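Local coordinates for walker-type atpase (Pyrococcus abyssi, PDB 2QEN), which binds ADP and magnesium through a P-loop ATPase domain and probably acts as an ATPase, though its cellular role is unknown, at residues 42-47 and 170-175. The protein carries 1 engineered substitution. Sequence-based numbering, arbitrary orientation.
Sequences VGKSSL and TGSEVG. With MG (magnesium ion), chain B; ADP (adenosine-5'-diphosphate), chain C.
K44 of the Walker A P-loop bridges the bound ADP and S172, which follows strand 165-171. Before it, G43 occupies the N-cap position of helix 44-54, and G43 N donates to ADP O1B at 3.0 Å; with no side chain and a positive phi (118°), it lets the loop turn close against the phosphates. K44 N reaches ADP O1B at 2.8 Å, and the K44 side chain, extended through CD, then bends at chi3 and chi4 (-71° and -56°) and brings NZ alongside the beta-phosphate. There K44 NZ donates to ADP O1B (2.9 Å), to S172 OG (2.7 Å) and to G38 O, three bonds that fix the ammonium, while K44 CE lies 3.5 Å from G171 O. S172 OG is also hydrogen-bonded to E136, which probably orients it. Next, S45 OG binds the magnesium at 2.3 Å, with ADP O2B and four waters completing six ligands; D135 holds the same hydroxyl from the second shell and also bonds T170 OG1. S46 grips ADP O1A with both amide and hydroxyl. In the five-stranded parallel sheet, strand 165-171 runs between 130-135, which ends in D135, and 33-37, which leads into the P-loop; the start of helix 44-54 faces the end of 165-171, with helix 174-181 leaving just beyond S172.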
loop_
_atom_site.group_PDB
_atom_site.type_symbol
_atom_site.label_atom_id
_atom_site.label_comp_id
_atom_site.label_asym_id
_atom_site.label_seq_id
_atom_site.Cartn_x
_atom_site.Cartn_y
_atom_site.Cartn_z
ATOM N N VAL A 42 -3.274 -6.121 1.150
ATOM C CA VAL A 42 -4.122 -6.639 0.082
ATOM C C VAL A 42 -3.310 -7.134 -1.124
ATOM O O VAL A 42 -3.806 -7.918 -1.930
ATOM C CB VAL A 42 -5.181 -5.579 -0.351
ATOM C CG1 VAL A 42 -4.568 -4.494 -1.299
ATOM C CG2 VAL A 42 -6.397 -6.252 -0.946
ATOM N N GLY A 43 -2.077 -6.648 -1.253
ATOM C CA GLY A 43 -1.171 -7.083 -2.313
ATOM C C GLY A 43 -0.696 -6.040 -3.324
ATOM O O GLY A 43 -0.286 -6.414 -4.423
ATOM N N LYS A 44 -0.741 -4.751 -2.960
ATOM C CA LYS A 44 -0.316 -3.649 -3.863
ATOM C C LYS A 44 1.171 -3.635 -4.194
ATOM O O LYS A 44 1.548 -3.531 -5.372
ATOM C CB LYS A 44 -0.709 -2.257 -3.308
ATOM C CG LYS A 44 -2.188 -2.058 -2.942
ATOM C CD LYS A 44 -2.446 -0.640 -2.425
ATOM C CE LYS A 44 -1.856 -0.391 -1.032
ATOM N NZ LYS A 44 -2.343 -1.376 0.037
ATOM N N SER A 45 2.035 -3.705 -3.175
ATOM C CA SER A 45 3.484 -3.747 -3.443
ATOM C C SER A 45 3.875 -4.930 -4.324
ATOM O O SER A 45 4.664 -4.786 -5.266
ATOM C CB SER A 45 4.296 -3.786 -2.155
ATOM O OG SER A 45 4.273 -2.518 -1.531
ATOM N N SER A 46 3.306 -6.089 -4.013
ATOM C CA SER A 46 3.589 -7.323 -4.734
ATOM C C SER A 46 3.203 -7.228 -6.200
ATOM O O SER A 46 3.996 -7.582 -7.057
ATOM C CB SER A 46 2.866 -8.501 -4.073
ATOM O OG SER A 46 3.224 -8.560 -2.702
ATOM N N LEU A 47 1.982 -6.744 -6.469
ATOM C CA LEU A 47 1.502 -6.517 -7.828
ATOM C C LEU A 47 2.407 -5.520 -8.558
ATOM O O LEU A 47 2.785 -5.751 -9.698
ATOM C CB LEU A 47 0.050 -6.019 -7.811
ATOM C CG LEU A 47 -0.598 -5.699 -9.165
ATOM C CD1 LEU A 47 -0.852 -6.991 -9.996
ATOM C CD2 LEU A 47 -1.888 -4.903 -8.978
ATOM N N THR A 170 0.959 4.678 -4.946
ATOM C CA THR A 170 0.171 3.697 -4.231
ATOM C C THR A 170 -0.120 4.259 -2.845
ATOM O O THR A 170 0.607 5.136 -2.348
ATOM C CB THR A 170 0.874 2.310 -4.090
ATOM O OG1 THR A 170 1.608 2.270 -2.861
ATOM C CG2 THR A 170 1.802 2.005 -5.285
ATOM N N GLY A 171 -1.178 3.743 -2.237
ATOM C CA GLY A 171 -1.550 4.101 -0.877
ATOM C C GLY A 171 -2.481 3.076 -0.260
ATOM O O GLY A 171 -3.473 2.662 -0.876
ATOM N N SER A 172 -2.134 2.645 0.948
ATOM C CA SER A 172 -3.041 1.881 1.801
ATOM C C SER A 172 -3.994 2.823 2.541
ATOM O O SER A 172 -5.134 2.454 2.826
ATOM C CB SER A 172 -2.256 1.035 2.803
ATOM O OG SER A 172 -1.392 0.116 2.135
ATOM N N GLU A 173 -3.515 4.028 2.856
ATOM C CA GLU A 173 -4.332 5.061 3.487
ATOM C C GLU A 173 -4.894 5.912 2.357
ATOM O O GLU A 173 -4.417 7.014 2.091
ATOM C CB GLU A 173 -3.502 5.896 4.476
ATOM C CG GLU A 173 -2.748 5.051 5.546
ATOM C CD GLU A 173 -1.846 5.889 6.453
ATOM O OE1 GLU A 173 -0.828 6.433 5.955
ATOM O OE2 GLU A 173 -2.142 5.998 7.669
ATOM N N VAL A 174 -5.894 5.355 1.676
ATOM C CA VAL A 174 -6.453 5.923 0.452
ATOM C C VAL A 174 -6.951 7.370 0.603
ATOM O O VAL A 174 -6.646 8.236 -0.226
ATOM C CB VAL A 174 -7.567 5.014 -0.133
ATOM C CG1 VAL A 174 -8.154 5.640 -1.416
ATOM C CG2 VAL A 174 -7.018 3.625 -0.437
ATOM N N GLY A 175 -7.702 7.632 1.660
ATOM C CA GLY A 175 -8.224 8.968 1.914
ATOM C C GLY A 175 -7.113 9.974 2.128
ATOM O O GLY A 175 -7.250 11.132 1.762
HETATM MG MG MG B . 2.911 -1.998 0.257
HETATM P PB ADP C . 0.308 -4.066 0.425
HETATM O O1B ADP C . -1.019 -3.983 -0.289
HETATM O O2B ADP C . 1.428 -3.441 -0.378
HETATM O O3B ADP C . 0.308 -3.617 1.862
HETATM P PA ADP C . 1.854 -6.544 -0.039
HETATM O O1A ADP C . 1.998 -6.489 -1.537
HETATM O O2A ADP C . 3.044 -6.322 0.841
HETATM O O3A ADP C . 0.591 -5.649 0.484
HETATM O "O5'" ADP C . 1.232 -8.008 0.256
HETATM C "C5'" ADP C . 1.226 -8.609 1.554
HETATM C "C4'" ADP C . 1.819 -10.018 1.428
HETATM O "O4'" ADP C . 0.838 -10.932 0.901
HETATM C "C3'" ADP C . 2.999 -10.146 0.465
HETATM O "O3'" ADP C . 4.256 -9.990 1.113
HETATM C "C2'" ADP C . 2.903 -11.558 -0.018
HETATM O "O2'" ADP C . 3.273 -12.367 1.095
HETATM C "C1'" ADP C . 1.424 -11.792 -0.083
HETATM N N9 ADP C . 0.732 -11.546 -1.368
HETATM C C8 ADP C . 0.079 -10.415 -1.692
HETATM N N7 ADP C . -0.524 -10.524 -2.900
HETATM C C5 ADP C . -0.254 -11.755 -3.371
HETATM C C6 ADP C . -0.578 -12.527 -4.588
HETATM N N6 ADP C . -1.335 -11.990 -5.571
HETATM N N1 ADP C . -0.096 -13.793 -4.682
HETATM C C2 ADP C . 0.664 -14.332 -3.723
HETATM N N3 ADP C . 0.980 -13.700 -2.577
HETATM C C4 ADP C . 0.566 -12.431 -2.349
HETATM O O HOH W 1 1.881 -0.458 -0.835
HETATM O O HOH W 2 4.533 -0.829 0.925
HETATM O O HOH W 3 3.884 -3.607 1.234
HETATM O O HOH W 4 2.065 -1.548 2.262
#